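Side-chain contact in glycerate 2-kinase (Pyrococcus horikoshii, PDB 1X3L), which catalyses the magnesium-dependent transfer of phosphate from ATP to D-glycerate, giving 2-phosphoglycerate, and accepts other nucleotides or pyrophosphate as donors: residues P99-K104 / G133-E138. Sequence-based numbering, arbitrary orientation.
Sequences PIPDEK and GSALFE. With SO4 (sulfate ion), chain B.
Backbone torsions of Pro101 (phi -65°, psi 147°) keep the chain extended as it passes Ala135, while the cis peptide bond before Pro99 turns the chain just upstream. Ala135 CB points toward this passing chain: it lies 3.3 Å from Pro99 O and, in apolar contact, 4.0 Å from Pro101 CD. On the same ring, Pro101 CB approaches Ala135 O at 3.2 Å. No hydrogen bond joins the two segments directly; Ser105 OG bridges them instead, bonded to both Ala135 O and Asp102 N. At the N-cap of helix 103-118, Asp102 OD1 accepts a bent capping bond from Lys104 N, which sits on the anti side, tilted from the carboxylate plane; Tyr82 OH holds OD2. Ser134 N donates to O3 of a sulfate ion (2.9 Å, 164°), probably from the crystallisation liquor; Gly132 N and Ala206 N bind the same ion. With the side chain of Lys58, a probable substrate ligand, about 8 Å from that of Pro99, the site might accommodate a phosphate group. The contact joins the loop between strand 92-96 and helix 103-118 to short helix 133-136, which follows strand 124-129 of the same parallel sheet, with Leu146 of helix 146-158 packed against Pro101.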
loop_
_atom_site.group_PDB
_atom_site.type_symbol
_atom_site.label_atom_id
_atom_site.label_comp_id
_atom_site.label_asym_id
_atom_site.label_seq_id
_atom_site.Cartn_x
_atom_site.Cartn_y
_atom_site.Cartn_z
ATOM N N PRO A 99 -5.296 -2.575 -14.867
ATOM C CA PRO A 99 -4.510 -1.340 -14.782
ATOM C C PRO A 99 -4.762 -0.308 -15.882
ATOM O O PRO A 99 -4.167 0.767 -15.873
ATOM C CB PRO A 99 -3.078 -1.856 -14.806
ATOM C CG PRO A 99 -3.180 -2.990 -15.765
ATOM C CD PRO A 99 -4.448 -3.695 -15.315
ATOM N N ILE A 100 -5.626 -0.633 -16.835
ATOM C CA ILE A 100 -5.926 0.299 -17.917
ATOM C C ILE A 100 -7.341 0.817 -17.742
ATOM O O ILE A 100 -8.293 0.039 -17.672
ATOM C CB ILE A 100 -5.799 -0.370 -19.299
ATOM C CG1 ILE A 100 -4.375 -0.896 -19.486
ATOM C CG2 ILE A 100 -6.139 0.636 -20.400
ATOM C CD1 ILE A 100 -4.154 -1.596 -20.811
ATOM N N PRO A 101 -7.498 2.146 -17.672
ATOM C CA PRO A 101 -8.817 2.757 -17.497
ATOM C C PRO A 101 -9.754 2.528 -18.679
ATOM O O PRO A 101 -9.312 2.434 -19.826
ATOM C CB PRO A 101 -8.482 4.232 -17.308
ATOM C CG PRO A 101 -7.284 4.405 -18.197
ATOM C CD PRO A 101 -6.462 3.178 -17.873
ATOM N N ASP A 102 -11.046 2.418 -18.387
ATOM C CA ASP A 102 -12.048 2.247 -19.432
ATOM C C ASP A 102 -13.197 3.210 -19.165
ATOM O O ASP A 102 -13.110 4.055 -18.264
ATOM C CB ASP A 102 -12.556 0.798 -19.508
ATOM C CG ASP A 102 -13.232 0.335 -18.233
ATOM O OD1 ASP A 102 -13.913 1.145 -17.571
ATOM O OD2 ASP A 102 -13.100 -0.862 -17.908
ATOM N N GLU A 103 -14.273 3.091 -19.935
ATOM C CA GLU A 103 -15.410 3.991 -19.771
ATOM C C GLU A 103 -16.047 3.958 -18.387
ATOM O O GLU A 103 -16.636 4.946 -17.954
ATOM C CB GLU A 103 -16.466 3.717 -20.844
ATOM C CG GLU A 103 -16.008 4.084 -22.248
ATOM C CD GLU A 103 -15.415 5.486 -22.322
ATOM O OE1 GLU A 103 -16.072 6.445 -21.857
ATOM O OE2 GLU A 103 -14.290 5.630 -22.851
ATOM N N LYS A 104 -15.934 2.833 -17.691
ATOM C CA LYS A 104 -16.504 2.737 -16.353
ATOM C C LYS A 104 -15.708 3.604 -15.375
ATOM O O LYS A 104 -16.260 4.126 -14.410
ATOM C CB LYS A 104 -16.525 1.281 -15.887
ATOM C CG LYS A 104 -17.488 0.401 -16.683
ATOM C CD LYS A 104 -18.928 0.856 -16.499
ATOM C CE LYS A 104 -19.882 0.122 -17.440
ATOM N NZ LYS A 104 -19.891 -1.359 -17.228
ATOM N N GLY A 133 -6.418 3.166 -7.694
ATOM C CA GLY A 133 -7.237 4.343 -7.918
ATOM C C GLY A 133 -6.951 5.166 -9.165
ATOM O O GLY A 133 -7.840 5.866 -9.650
ATOM N N SER A 134 -5.733 5.099 -9.695
ATOM C CA SER A 134 -5.394 5.881 -10.886
ATOM C C SER A 134 -6.158 5.462 -12.138
ATOM O O SER A 134 -6.662 6.312 -12.871
ATOM C CB SER A 134 -3.892 5.813 -11.172
ATOM O OG SER A 134 -3.156 6.537 -10.206
ATOM N N ALA A 135 -6.235 4.157 -12.381
ATOM C CA ALA A 135 -6.932 3.634 -13.552
ATOM C C ALA A 135 -8.432 3.484 -13.314
ATOM O O ALA A 135 -9.243 3.730 -14.209
ATOM C CB ALA A 135 -6.332 2.288 -13.953
ATOM N N LEU A 136 -8.796 3.085 -12.100
ATOM C CA LEU A 136 -10.194 2.884 -11.736
ATOM C C LEU A 136 -10.997 4.169 -11.615
ATOM O O LEU A 136 -12.216 4.165 -11.783
ATOM C CB LEU A 136 -10.285 2.146 -10.403
ATOM C CG LEU A 136 -9.771 0.712 -10.315
ATOM C CD1 LEU A 136 -9.736 0.281 -8.846
ATOM C CD2 LEU A 136 -10.669 -0.208 -11.143
ATOM N N PHE A 137 -10.312 5.267 -11.317
ATOM C CA PHE A 137 -10.972 6.547 -11.113
ATOM C C PHE A 137 -10.293 7.626 -11.945
ATOM O O PHE A 137 -9.288 8.203 -11.526
ATOM C CB PHE A 137 -10.882 6.898 -9.630
ATOM C CG PHE A 137 -11.778 8.011 -9.204
ATOM C CD1 PHE A 137 -13.136 7.788 -8.998
ATOM C CD2 PHE A 137 -11.259 9.276 -8.953
ATOM C CE1 PHE A 137 -13.962 8.813 -8.537
ATOM C CE2 PHE A 137 -12.079 10.306 -8.493
ATOM C CZ PHE A 137 -13.430 10.072 -8.285
ATOM N N GLU A 138 -10.844 7.900 -13.123
ATOM C CA GLU A 138 -10.257 8.901 -13.998
ATOM C C GLU A 138 -11.259 9.622 -14.889
ATOM O O GLU A 138 -12.252 9.049 -15.339
ATOM C CB GLU A 138 -9.165 8.259 -14.864
ATOM C CG GLU A 138 -8.517 9.209 -15.868
ATOM C CD GLU A 138 -8.002 10.490 -15.227
ATOM O OE1 GLU A 138 -7.157 10.412 -14.316
ATOM O OE2 GLU A 138 -8.440 11.582 -15.638
HETATM S S SO4 B . -2.115 3.422 -8.130
HETATM O O1 SO4 B . -1.638 4.753 -7.721
HETATM O O2 SO4 B . -1.089 2.795 -8.981
HETATM O O3 SO4 B . -3.380 3.537 -8.879
HETATM O O4 SO4 B . -2.342 2.588 -6.936
#